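Local coordinates for protein alanine racemase (Corynebacterium glutamicum, PDB 2DY3) that belongs to the alanine racemase family, pairing a TIM-barrel domain with a second, C-terminal domain, and holds pyridoxal-5'-phosphate in its barrel pocket, at residues B[40-45]-B[66-71]; B[57-62]-B[75-80]; B[95-100]-B[116-121]; B[193-198]-B[210-215]. All coordinates share one frame; numbering follows the deposited sequence.

Contact 1 (B[40-45]-B[66-71]); sequences HGVEKV and MQLRDI
Val42 turns its side chain toward segment 66-71, and its two methyl groups meet different partners. The apolar part is small. CG2 of Val42 sits 3.6 Å from CD2 of Leu68, the two side chains crossing at about a right angle. Leu68 sets out to one flank and only its tip swings in; its other methyl, CD1, packs on Phe57 and Val59, and the side chain also touches Val33, so this patch is continuous with the barrel wall beneath. Ile71 adds one more touch, its CG2 packing against Glu43 CG at 4.1 Å.

Mixed contacts follow. Val42 and Gln67 meet tip to tip, CG1 of Val42 approaching OE1 of Gln67 to 3.5 Å. Gln67 gets there by stretching out fully, with CG anti to the backbone N (chi1 176°). Ile71 CD1 likewise comes to 3.6 Å from the carbonyl oxygen of Val42.

The polar link is made through water. One molecule gives a proton to Glu43 OE2 at 2.7 Å and takes one from Gln67 NE2 at 3.0 Å. At the helix start, Gly41 holds the N-cap position, and its carbonyl oxygen accepts from both Lys44 N and Val45 N. Asn36 OD1 takes the N-H of Val42.

So the N-terminal turn of helix 42-50 and segment 66-71, neighbours on the outside of the barrel, are joined by methyl packing on the inner side and by a solvated bridge at the exposed Glu43. The proton order along that bridge, amide to water to carboxylate, is consistent with a water polarised by the negative charge of Glu43.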
# COMPACT_ATOMS: atom_id res chain seq x y z
N HIS B 40 -3.44 -10.36 -4.04
CA HIS B 40 -4.03 -11.57 -3.46
C HIS B 40 -3.01 -12.58 -2.92
O HIS B 40 -3.39 -13.60 -2.33
CB HIS B 40 -4.93 -12.29 -4.49
CG HIS B 40 -6.21 -11.58 -4.78
ND1 HIS B 40 -6.27 -10.38 -5.45
CD2 HIS B 40 -7.50 -11.92 -4.51
CE1 HIS B 40 -7.53 -10.00 -5.58
NE2 HIS B 40 -8.29 -10.92 -5.01
N GLY B 41 -1.72 -12.30 -3.11
CA GLY B 41 -0.70 -13.22 -2.63
C GLY B 41 -0.29 -14.22 -3.69
O GLY B 41 -0.79 -15.35 -3.73
N VAL B 42 0.63 -13.81 -4.56
CA VAL B 42 1.09 -14.65 -5.66
C VAL B 42 1.72 -15.96 -5.22
O VAL B 42 1.67 -16.96 -5.95
CB VAL B 42 2.10 -13.87 -6.56
CG1 VAL B 42 3.44 -13.68 -5.82
CG2 VAL B 42 2.29 -14.60 -7.87
N GLU B 43 2.31 -15.98 -4.03
CA GLU B 43 2.95 -17.18 -3.52
C GLU B 43 1.96 -18.33 -3.37
O GLU B 43 2.33 -19.49 -3.49
CB GLU B 43 3.63 -16.88 -2.18
CG GLU B 43 4.32 -18.08 -1.57
CD GLU B 43 5.43 -17.69 -0.60
OE1 GLU B 43 5.96 -18.60 0.07
OE2 GLU B 43 5.78 -16.49 -0.53
N LYS B 44 0.70 -17.99 -3.13
CA LYS B 44 -0.36 -18.98 -2.98
C LYS B 44 -1.25 -19.05 -4.23
O LYS B 44 -1.66 -20.12 -4.64
CB LYS B 44 -1.23 -18.66 -1.77
CG LYS B 44 -0.54 -18.89 -0.43
CD LYS B 44 -0.21 -20.36 -0.24
CE LYS B 44 0.53 -20.59 1.06
NZ LYS B 44 1.76 -19.75 1.13
N VAL B 45 -1.53 -17.89 -4.82
CA VAL B 45 -2.39 -17.81 -5.99
C VAL B 45 -1.86 -18.47 -7.26
O VAL B 45 -2.56 -19.27 -7.89
CB VAL B 45 -2.74 -16.34 -6.32
CG1 VAL B 45 -3.49 -16.26 -7.64
CG2 VAL B 45 -3.58 -15.75 -5.19
N MET B 66 10.98 -13.56 -11.52
CA MET B 66 11.90 -14.41 -10.78
C MET B 66 11.23 -15.02 -9.55
O MET B 66 11.55 -16.15 -9.17
CB MET B 66 13.18 -13.63 -10.40
CG MET B 66 14.15 -13.46 -11.59
SD MET B 66 15.66 -12.50 -11.28
CE MET B 66 16.73 -13.78 -10.51
N GLN B 67 10.30 -14.29 -8.95
CA GLN B 67 9.57 -14.78 -7.78
C GLN B 67 8.69 -15.97 -8.19
O GLN B 67 8.50 -16.91 -7.42
CB GLN B 67 8.72 -13.66 -7.16
CG GLN B 67 7.84 -14.12 -5.98
CD GLN B 67 7.03 -12.99 -5.36
OE1 GLN B 67 6.53 -12.10 -6.07
NE2 GLN B 67 6.87 -13.02 -4.04
N LEU B 68 8.15 -15.92 -9.41
CA LEU B 68 7.32 -17.01 -9.90
C LEU B 68 8.14 -18.29 -10.02
O LEU B 68 7.69 -19.37 -9.64
CB LEU B 68 6.71 -16.65 -11.26
CG LEU B 68 5.61 -15.58 -11.18
CD1 LEU B 68 5.03 -15.34 -12.56
CD2 LEU B 68 4.54 -16.04 -10.21
N ARG B 69 9.35 -18.16 -10.55
CA ARG B 69 10.22 -19.32 -10.69
C ARG B 69 10.57 -19.84 -9.31
O ARG B 69 10.66 -21.04 -9.10
CB ARG B 69 11.49 -18.96 -11.47
CG ARG B 69 11.28 -18.80 -12.98
CD ARG B 69 11.03 -20.13 -13.70
NE ARG B 69 10.82 -19.93 -15.13
CZ ARG B 69 9.68 -20.17 -15.77
NH1 ARG B 69 8.63 -20.64 -15.12
NH2 ARG B 69 9.58 -19.91 -17.07
N ASP B 70 10.75 -18.91 -8.36
CA ASP B 70 11.08 -19.26 -6.98
C ASP B 70 10.04 -20.17 -6.32
O ASP B 70 10.39 -21.14 -5.65
CB ASP B 70 11.23 -18.00 -6.11
CG ASP B 70 12.62 -17.38 -6.20
OD1 ASP B 70 13.52 -18.00 -6.81
OD2 ASP B 70 12.81 -16.28 -5.65
N ILE B 71 8.76 -19.86 -6.50
CA ILE B 71 7.72 -20.68 -5.89
C ILE B 71 7.50 -22.00 -6.63
O ILE B 71 6.72 -22.84 -6.19
CB ILE B 71 6.37 -19.93 -5.79
CG1 ILE B 71 5.84 -19.60 -7.17
CG2 ILE B 71 6.55 -18.66 -4.97
CD1 ILE B 71 4.55 -18.82 -7.14
O HOH W 1 7.45 -15.44 -2.32

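Contact 2 (B[57-62]-B[75-80]); sequences FGVATL and QEVLCW. With PLP (pyridoxal-5'-phosphate), chain F.
Phe57, Gly58 and Val59 pair in parallel with Val77, Leu78 and Cys79, on strands whose axes approach to 4.7 Å and cross at -19°. These are neighbouring staves of the TIM barrel, joined through helix 62-70 as a beta-alpha-beta unit. Phe57 N gives to Glu76 O, Leu78 N to Phe57 O and Val59 N to Leu78 O, each at 2.8 Å. The ladder frays at its far end, where Trp80 N to Val59 O is weak at 3.3 Å.

Phe57, Val59, Val77 and Cys79 share the face covered by helices. There Phe57 meets Gln75 at its ring edge, with OE1 in the plane of the ring and 3.9 Å from CE2. Cys79 SG reaches back to Leu62 CD1 at 3.3 Å, tying the strand to the first turn of helix 62-70.

On the other face Trp80 folds over the neighbouring strand, its CG set between the backbone N and carbonyl carbon (chi1 50°). The carbonyl oxygen of Val59 stands 3.1 Å above the centre of the indole, and Ala60 CA makes a CH-pi contact with the five-membered ring on that same face. Gly58, with no side chain, lets CH2 of the indole come close to its backbone. Methyl C2A of pyridoxal-5'-phosphate lies over the opposite face, toward the rim, and Trp80 NE1 is 3.5 Å from O3 of pyridoxal-5'-phosphate.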
# COMPACT_ATOMS: atom_id res chain seq x y z
N PHE B 57 2.23 -17.39 -17.49
CA PHE B 57 1.99 -16.30 -16.54
C PHE B 57 2.63 -15.02 -17.04
O PHE B 57 3.68 -15.03 -17.68
CB PHE B 57 2.58 -16.66 -15.17
CG PHE B 57 1.80 -17.73 -14.44
CD1 PHE B 57 0.69 -17.40 -13.69
CD2 PHE B 57 2.18 -19.06 -14.54
CE1 PHE B 57 -0.04 -18.38 -13.03
CE2 PHE B 57 1.45 -20.05 -13.89
CZ PHE B 57 0.34 -19.71 -13.13
N GLY B 58 1.98 -13.90 -16.74
CA GLY B 58 2.50 -12.62 -17.15
C GLY B 58 2.70 -11.72 -15.95
O GLY B 58 1.83 -11.65 -15.06
N VAL B 59 3.85 -11.06 -15.88
CA VAL B 59 4.12 -10.13 -14.79
C VAL B 59 4.77 -8.89 -15.37
O VAL B 59 5.17 -8.87 -16.54
CB VAL B 59 5.07 -10.71 -13.70
CG1 VAL B 59 4.38 -11.82 -12.93
CG2 VAL B 59 6.38 -11.19 -14.33
N ALA B 60 4.86 -7.85 -14.54
CA ALA B 60 5.46 -6.60 -14.98
C ALA B 60 6.98 -6.60 -14.88
O ALA B 60 7.66 -6.37 -15.87
CB ALA B 60 4.90 -5.44 -14.18
N THR B 61 7.49 -6.87 -13.69
CA THR B 61 8.93 -6.80 -13.47
C THR B 61 9.75 -8.09 -13.44
O THR B 61 9.22 -9.19 -13.34
CB THR B 61 9.23 -6.03 -12.16
OG1 THR B 61 8.85 -6.84 -11.03
CG2 THR B 61 8.46 -4.72 -12.12
N LEU B 62 11.06 -7.90 -13.55
CA LEU B 62 12.04 -8.97 -13.53
C LEU B 62 11.91 -9.69 -12.20
O LEU B 62 11.91 -10.92 -12.14
CB LEU B 62 13.44 -8.36 -13.64
CG LEU B 62 14.28 -8.43 -14.92
CD1 LEU B 62 13.41 -8.62 -16.16
CD2 LEU B 62 15.12 -7.16 -15.00
N GLN B 75 5.64 -23.04 -15.74
CA GLN B 75 5.03 -22.61 -16.99
C GLN B 75 5.79 -21.44 -17.61
O GLN B 75 6.63 -20.80 -16.96
CB GLN B 75 3.57 -22.17 -16.77
CG GLN B 75 2.55 -23.27 -16.52
CD GLN B 75 2.79 -24.03 -15.23
OE1 GLN B 75 3.25 -23.47 -14.24
NE2 GLN B 75 2.47 -25.32 -15.24
N GLU B 76 5.48 -21.16 -18.86
CA GLU B 76 6.06 -20.04 -19.60
C GLU B 76 5.76 -18.77 -18.79
O GLU B 76 4.65 -18.59 -18.31
CB GLU B 76 5.39 -19.97 -20.97
CG GLU B 76 5.86 -18.87 -21.88
CD GLU B 76 5.08 -18.86 -23.19
OE1 GLU B 76 4.93 -19.95 -23.79
OE2 GLU B 76 4.63 -17.78 -23.63
N VAL B 77 6.76 -17.90 -18.64
CA VAL B 77 6.59 -16.65 -17.90
C VAL B 77 7.06 -15.45 -18.72
O VAL B 77 8.16 -15.46 -19.26
CB VAL B 77 7.38 -16.67 -16.56
CG1 VAL B 77 7.32 -15.29 -15.88
CG2 VAL B 77 6.80 -17.73 -15.62
N LEU B 78 6.21 -14.42 -18.82
CA LEU B 78 6.54 -13.21 -19.58
C LEU B 78 6.63 -11.99 -18.66
O LEU B 78 5.80 -11.78 -17.79
CB LEU B 78 5.48 -12.96 -20.65
CG LEU B 78 5.63 -11.69 -21.51
CD1 LEU B 78 6.95 -11.70 -22.29
CD2 LEU B 78 4.46 -11.62 -22.47
N CYS B 79 7.67 -11.18 -18.88
CA CYS B 79 7.92 -9.98 -18.10
C CYS B 79 8.00 -8.79 -19.08
O CYS B 79 8.69 -8.86 -20.10
CB CYS B 79 9.24 -10.20 -17.33
SG CYS B 79 10.25 -8.79 -16.95
N TRP B 80 7.29 -7.71 -18.81
CA TRP B 80 7.32 -6.58 -19.75
C TRP B 80 7.80 -5.21 -19.26
O TRP B 80 7.77 -4.25 -20.03
CB TRP B 80 5.95 -6.45 -20.44
CG TRP B 80 4.79 -6.44 -19.51
CD1 TRP B 80 4.37 -5.40 -18.73
CD2 TRP B 80 3.92 -7.54 -19.22
NE1 TRP B 80 3.29 -5.79 -17.96
CE2 TRP B 80 3.00 -7.10 -18.25
CE3 TRP B 80 3.83 -8.85 -19.68
CZ2 TRP B 80 2.01 -7.92 -17.73
CZ3 TRP B 80 2.84 -9.67 -19.17
CH2 TRP B 80 1.94 -9.21 -18.20
N1 PLP F . -1.46 -7.39 -20.04
C2 PLP F . -0.61 -6.37 -19.61
C2A PLP F . 0.54 -5.94 -20.51
C3 PLP F . -0.85 -5.76 -18.36
O3 PLP F . -0.02 -4.75 -17.92
C4 PLP F . -1.94 -6.20 -17.55
C4A PLP F . -2.27 -5.55 -16.19
C5 PLP F . -2.80 -7.25 -18.05
C6 PLP F . -2.54 -7.82 -19.28
C5A PLP F . -3.98 -7.76 -17.29
O4P PLP F . -5.13 -6.95 -17.54
P PLP F . -6.60 -7.17 -16.90
O1P PLP F . -6.49 -7.21 -15.45
O2P PLP F . -7.31 -5.98 -17.38
O3P PLP F . -7.04 -8.45 -17.48

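Contact 3 (B[95-100]-B[116-121]); sequences NIDLAV and HIRVSI
Strands 97-100 and 117-121 are adjacent parallel staves of the barrel sheet, and near their N-terminal ends Asp97 and Arg118 form a salt bridge. Arg118 NE gives its N-H to Asp97 OD2 on the syn side at 2.8 Å, and NH2 makes a weak, bent bond to OD1. The guanidinium and carboxylate planes stand 53° apart, so the pair does not lie flat as a two-pronged fork. A bend at chi3 (60°) of Arg118 brings NE round to the acid. NH2 is also salt-bridged to Glu76 on the next strand, so one arginine probably balances two carboxylates.

The ladder climbs from there: Leu98 N to Arg118 O at 3.2 Å, Ser120 N to Leu98 O at 3.0 Å, Val100 N to Ser120 O at 2.8 Å. Arg118 O takes a second proton from a water.

Val100 CG2 rests 3.9 Å from Val119 CB, on the face where Leu109 of helix 103-110 packs on both valines. Ala99 and Ser120 point the other way, onto Phe156. Two parallel neighbours joined by helix 103-110, with apolar residues facing it, form a beta-alpha-beta unit of the TIM barrel.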
# COMPACT_ATOMS: atom_id res chain seq x y z
N ASN B 95 14.95 -18.85 -17.44
CA ASN B 95 13.95 -19.15 -18.46
C ASN B 95 12.75 -18.21 -18.40
O ASN B 95 11.60 -18.64 -18.50
CB ASN B 95 13.49 -20.61 -18.34
CG ASN B 95 12.52 -21.01 -19.44
OD1 ASN B 95 12.73 -20.70 -20.62
ND2 ASN B 95 11.46 -21.72 -19.07
N ILE B 96 13.03 -16.93 -18.23
CA ILE B 96 11.98 -15.92 -18.20
C ILE B 96 11.97 -15.20 -19.54
O ILE B 96 13.01 -14.71 -19.99
CB ILE B 96 12.23 -14.89 -17.06
CG1 ILE B 96 12.08 -15.58 -15.70
CG2 ILE B 96 11.25 -13.72 -17.20
CD1 ILE B 96 12.54 -14.74 -14.53
N ASP B 97 10.81 -15.16 -20.19
CA ASP B 97 10.70 -14.47 -21.47
C ASP B 97 10.71 -12.96 -21.20
O ASP B 97 10.10 -12.49 -20.25
CB ASP B 97 9.39 -14.84 -22.18
CG ASP B 97 9.36 -16.28 -22.64
OD1 ASP B 97 8.52 -16.59 -23.51
OD2 ASP B 97 10.15 -17.11 -22.14
N LEU B 98 11.42 -12.22 -22.05
CA LEU B 98 11.50 -10.78 -21.90
C LEU B 98 10.85 -10.09 -23.08
O LEU B 98 11.05 -10.49 -24.23
CB LEU B 98 12.96 -10.32 -21.82
CG LEU B 98 13.79 -10.77 -20.61
CD1 LEU B 98 15.22 -10.31 -20.79
CD2 LEU B 98 13.17 -10.20 -19.33
N ALA B 99 10.07 -9.06 -22.81
CA ALA B 99 9.42 -8.30 -23.87
C ALA B 99 10.41 -7.29 -24.45
O ALA B 99 11.19 -6.68 -23.71
CB ALA B 99 8.20 -7.57 -23.33
N VAL B 100 10.38 -7.12 -25.76
CA VAL B 100 11.22 -6.12 -26.41
C VAL B 100 10.32 -4.89 -26.44
O VAL B 100 9.35 -4.85 -27.21
CB VAL B 100 11.58 -6.53 -27.86
CG1 VAL B 100 12.58 -5.53 -28.45
CG2 VAL B 100 12.16 -7.94 -27.88
N HIS B 116 20.01 -19.50 -25.68
CA HIS B 116 18.73 -19.29 -26.36
C HIS B 116 17.81 -18.36 -25.57
O HIS B 116 17.23 -18.75 -24.57
CB HIS B 116 18.06 -20.65 -26.58
CG HIS B 116 16.67 -20.56 -27.11
ND1 HIS B 116 15.60 -20.17 -26.33
CD2 HIS B 116 16.16 -20.83 -28.33
CE1 HIS B 116 14.50 -20.20 -27.05
NE2 HIS B 116 14.81 -20.60 -28.27
N ILE B 117 17.67 -17.13 -26.06
CA ILE B 117 16.86 -16.11 -25.40
C ILE B 117 15.45 -15.96 -25.97
O ILE B 117 15.28 -15.57 -27.12
CB ILE B 117 17.57 -14.74 -25.46
CG1 ILE B 117 18.97 -14.86 -24.85
CG2 ILE B 117 16.76 -13.68 -24.73
CD1 ILE B 117 19.87 -13.68 -25.15
N ARG B 118 14.44 -16.27 -25.15
CA ARG B 118 13.04 -16.15 -25.58
C ARG B 118 12.56 -14.71 -25.36
O ARG B 118 12.65 -14.18 -24.24
CB ARG B 118 12.15 -17.11 -24.79
CG ARG B 118 12.16 -18.56 -25.30
CD ARG B 118 11.50 -19.53 -24.31
NE ARG B 118 10.10 -19.21 -24.06
CZ ARG B 118 9.09 -19.50 -24.87
NH1 ARG B 118 9.32 -20.14 -26.01
NH2 ARG B 118 7.86 -19.14 -24.56
N VAL B 119 12.07 -14.09 -26.42
CA VAL B 119 11.57 -12.73 -26.33
C VAL B 119 10.20 -12.59 -26.99
O VAL B 119 9.82 -13.39 -27.85
CB VAL B 119 12.54 -11.71 -27.01
CG1 VAL B 119 13.91 -11.77 -26.38
CG2 VAL B 119 12.62 -11.99 -28.50
N SER B 120 9.47 -11.57 -26.57
CA SER B 120 8.16 -11.28 -27.14
C SER B 120 8.20 -9.79 -27.45
O SER B 120 8.52 -8.99 -26.58
CB SER B 120 7.05 -11.61 -26.15
OG SER B 120 5.79 -11.29 -26.69
N ILE B 121 7.89 -9.42 -28.68
CA ILE B 121 7.94 -8.01 -29.05
C ILE B 121 6.70 -7.25 -28.60
O ILE B 121 5.59 -7.57 -29.03
CB ILE B 121 8.10 -7.82 -30.57
CG1 ILE B 121 9.23 -8.69 -31.11
CG2 ILE B 121 8.42 -6.37 -30.87
CD1 ILE B 121 9.35 -8.67 -32.63
O HOH W 2 14.36 -14.31 -22.05

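Contact 4 (B[193-198]-B[210-215]); sequences VNHVCN and MEMVRP. With PLP (pyridoxal-5'-phosphate), chain F.
Chi1 of 54° in Arg214 and 42° in His195 sets each CG between its own backbone N and carbonyl carbon, and the two side chains then cross at about a right angle. This is where the TIM barrel closes: strand 212-213 pairs with strand 28-32, while Val193, on the loop beside it, bonds to Thr153 of strand 150-156. Arg214 runs extended as far as NE, which lies in the plane of the His195 ring at its edge, 3.7 Å from ND1. The ring and guanidinium planes are 85° apart. His195 ND1 is buried here and has no polar partner in the model.

Arg214 N to Cys197 O, 2.8 Å, joins the backbones; the Glu211 side chain takes Asn194 N on OE1 at 2.9 Å. A water bridges the other oxygen, Glu211 OE2, to Asn194 ND2. Farther out, Met210 lays SD against Val196 CG1 at 3.8 Å.

Asn198 caps helix 199-202 through OD1 to Ala201 N. The Arg214 guanidinium is covered on one face by the Val196 backbone and on the other meets the N1-C2 edge of the pyridoxal-5'-phosphate ring, which stands steeply to it, with N1 2.9 Å from Arg214 NH1.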
# COMPACT_ATOMS: atom_id res chain seq x y z
N VAL B 193 3.24 -17.33 -31.38
CA VAL B 193 2.23 -17.07 -30.36
C VAL B 193 2.07 -15.58 -30.06
O VAL B 193 2.96 -14.94 -29.50
CB VAL B 193 2.59 -17.83 -29.06
CG1 VAL B 193 1.51 -17.63 -28.02
CG2 VAL B 193 2.77 -19.31 -29.38
N ASN B 194 0.92 -15.04 -30.44
CA ASN B 194 0.65 -13.63 -30.24
C ASN B 194 -0.57 -13.45 -29.34
O ASN B 194 -1.41 -14.34 -29.23
CB ASN B 194 0.41 -12.95 -31.59
CG ASN B 194 1.55 -13.20 -32.58
OD1 ASN B 194 2.70 -12.88 -32.31
ND2 ASN B 194 1.21 -13.78 -33.73
N HIS B 195 -0.65 -12.29 -28.69
CA HIS B 195 -1.75 -11.99 -27.79
C HIS B 195 -2.01 -10.50 -27.61
O HIS B 195 -1.10 -9.69 -27.69
CB HIS B 195 -1.52 -12.66 -26.44
CG HIS B 195 -0.11 -12.55 -25.94
ND1 HIS B 195 0.27 -11.65 -24.97
CD2 HIS B 195 1.00 -13.27 -26.23
CE1 HIS B 195 1.55 -11.82 -24.68
NE2 HIS B 195 2.02 -12.80 -25.43
N VAL B 196 -3.27 -10.16 -27.38
CA VAL B 196 -3.68 -8.77 -27.18
C VAL B 196 -4.77 -8.65 -26.12
O VAL B 196 -4.94 -7.60 -25.52
CB VAL B 196 -4.23 -8.16 -28.49
CG1 VAL B 196 -3.17 -8.22 -29.59
CG2 VAL B 196 -5.49 -8.89 -28.92
N CYS B 197 -5.50 -9.73 -25.88
CA CYS B 197 -6.61 -9.74 -24.95
C CYS B 197 -6.39 -9.71 -23.43
O CYS B 197 -5.83 -10.64 -22.86
CB CYS B 197 -7.55 -10.91 -25.27
SG CYS B 197 -8.59 -10.64 -26.73
N ASN B 198 -6.85 -8.64 -22.80
CA ASN B 198 -6.79 -8.50 -21.35
C ASN B 198 -8.21 -8.92 -20.94
O ASN B 198 -9.00 -9.28 -21.81
CB ASN B 198 -6.50 -7.04 -20.96
CG ASN B 198 -7.53 -6.07 -21.51
OD1 ASN B 198 -8.32 -6.41 -22.39
ND2 ASN B 198 -7.51 -4.85 -20.99
N MET B 210 -6.60 -14.93 -30.80
CA MET B 210 -5.31 -15.24 -31.40
C MET B 210 -4.80 -16.55 -30.81
O MET B 210 -5.60 -17.45 -30.57
CB MET B 210 -4.32 -14.10 -31.12
CG MET B 210 -4.83 -12.76 -31.60
SD MET B 210 -3.59 -11.47 -31.56
CE MET B 210 -2.73 -11.81 -33.10
N GLU B 211 -3.50 -16.67 -30.58
CA GLU B 211 -2.97 -17.92 -30.03
C GLU B 211 -2.98 -17.93 -28.50
O GLU B 211 -2.87 -18.99 -27.87
CB GLU B 211 -1.54 -18.18 -30.51
CG GLU B 211 -1.37 -18.40 -32.00
CD GLU B 211 -1.38 -17.11 -32.80
OE1 GLU B 211 -1.13 -16.04 -32.20
OE2 GLU B 211 -1.61 -17.17 -34.02
N MET B 212 -3.10 -16.75 -27.90
CA MET B 212 -3.08 -16.67 -26.45
C MET B 212 -3.81 -15.42 -25.96
O MET B 212 -3.82 -14.39 -26.63
CB MET B 212 -1.62 -16.65 -25.97
CG MET B 212 -1.41 -16.72 -24.45
SD MET B 212 0.36 -16.80 -24.01
CE MET B 212 0.57 -18.53 -23.72
N VAL B 213 -4.42 -15.54 -24.79
CA VAL B 213 -5.13 -14.44 -24.16
C VAL B 213 -4.47 -14.25 -22.79
O VAL B 213 -3.97 -15.21 -22.20
CB VAL B 213 -6.64 -14.76 -23.98
CG1 VAL B 213 -7.27 -15.05 -25.33
CG2 VAL B 213 -6.82 -15.95 -23.04
N ARG B 214 -4.43 -13.02 -22.29
CA ARG B 214 -3.80 -12.78 -21.00
C ARG B 214 -4.63 -11.96 -20.04
O ARG B 214 -4.36 -10.78 -19.81
CB ARG B 214 -2.43 -12.11 -21.18
CG ARG B 214 -2.43 -10.85 -22.01
CD ARG B 214 -1.12 -10.09 -21.84
NE ARG B 214 -1.00 -8.95 -22.75
CZ ARG B 214 -1.94 -8.04 -22.96
NH1 ARG B 214 -3.10 -8.10 -22.32
NH2 ARG B 214 -1.71 -7.03 -23.78
N PRO B 215 -5.65 -12.58 -19.44
CA PRO B 215 -6.49 -11.85 -18.50
C PRO B 215 -5.89 -11.88 -17.10
O PRO B 215 -5.19 -12.83 -16.72
CB PRO B 215 -7.81 -12.60 -18.58
CG PRO B 215 -7.38 -14.01 -18.80
CD PRO B 215 -6.23 -13.89 -19.78
N1 PLP F . -1.46 -7.39 -20.04
C2 PLP F . -0.61 -6.37 -19.61
C2A PLP F . 0.54 -5.94 -20.51
C3 PLP F . -0.85 -5.76 -18.36
O3 PLP F . -0.02 -4.75 -17.92
C4 PLP F . -1.94 -6.20 -17.55
C4A PLP F . -2.27 -5.55 -16.19
C5 PLP F . -2.80 -7.25 -18.05
C6 PLP F . -2.54 -7.82 -19.28
C5A PLP F . -3.98 -7.76 -17.29
O4P PLP F . -5.13 -6.95 -17.54
P PLP F . -6.60 -7.17 -16.90
O1P PLP F . -6.49 -7.21 -15.45
O2P PLP F . -7.31 -5.98 -17.38
O3P PLP F . -7.04 -8.45 -17.48
O HOH W 3 -0.70 -14.94 -35.54
O HOH W 4 -5.41 -12.33 -27.61
O HOH W 5 -4.98 -5.57 -23.81

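How the contacts relate
All four contacts belong to the barrel domain, at different depths. Contacts 2, 3 and 4 are buried and reach the same parallel sheet; contact 1 is only partly buried, between helices outside it. Contacts 2 and 3 are successive strand pairs, joined by a probable hydrogen bond from Asp97 N to Val77 O, and both rest on regular ladders, whereas contact 4 closes the barrel with sparser backbone bonds and more side-chain packing. Contact 1 relies on methyl groups and a water, yet probable hydrogen bonds from Arg69 tie it to both contact 2 (Gln75 O) and contact 3 (Asn95 O). Pyridoxal-5'-phosphate touches both contacts 2 and 4, which also meet through Leu78 and His195.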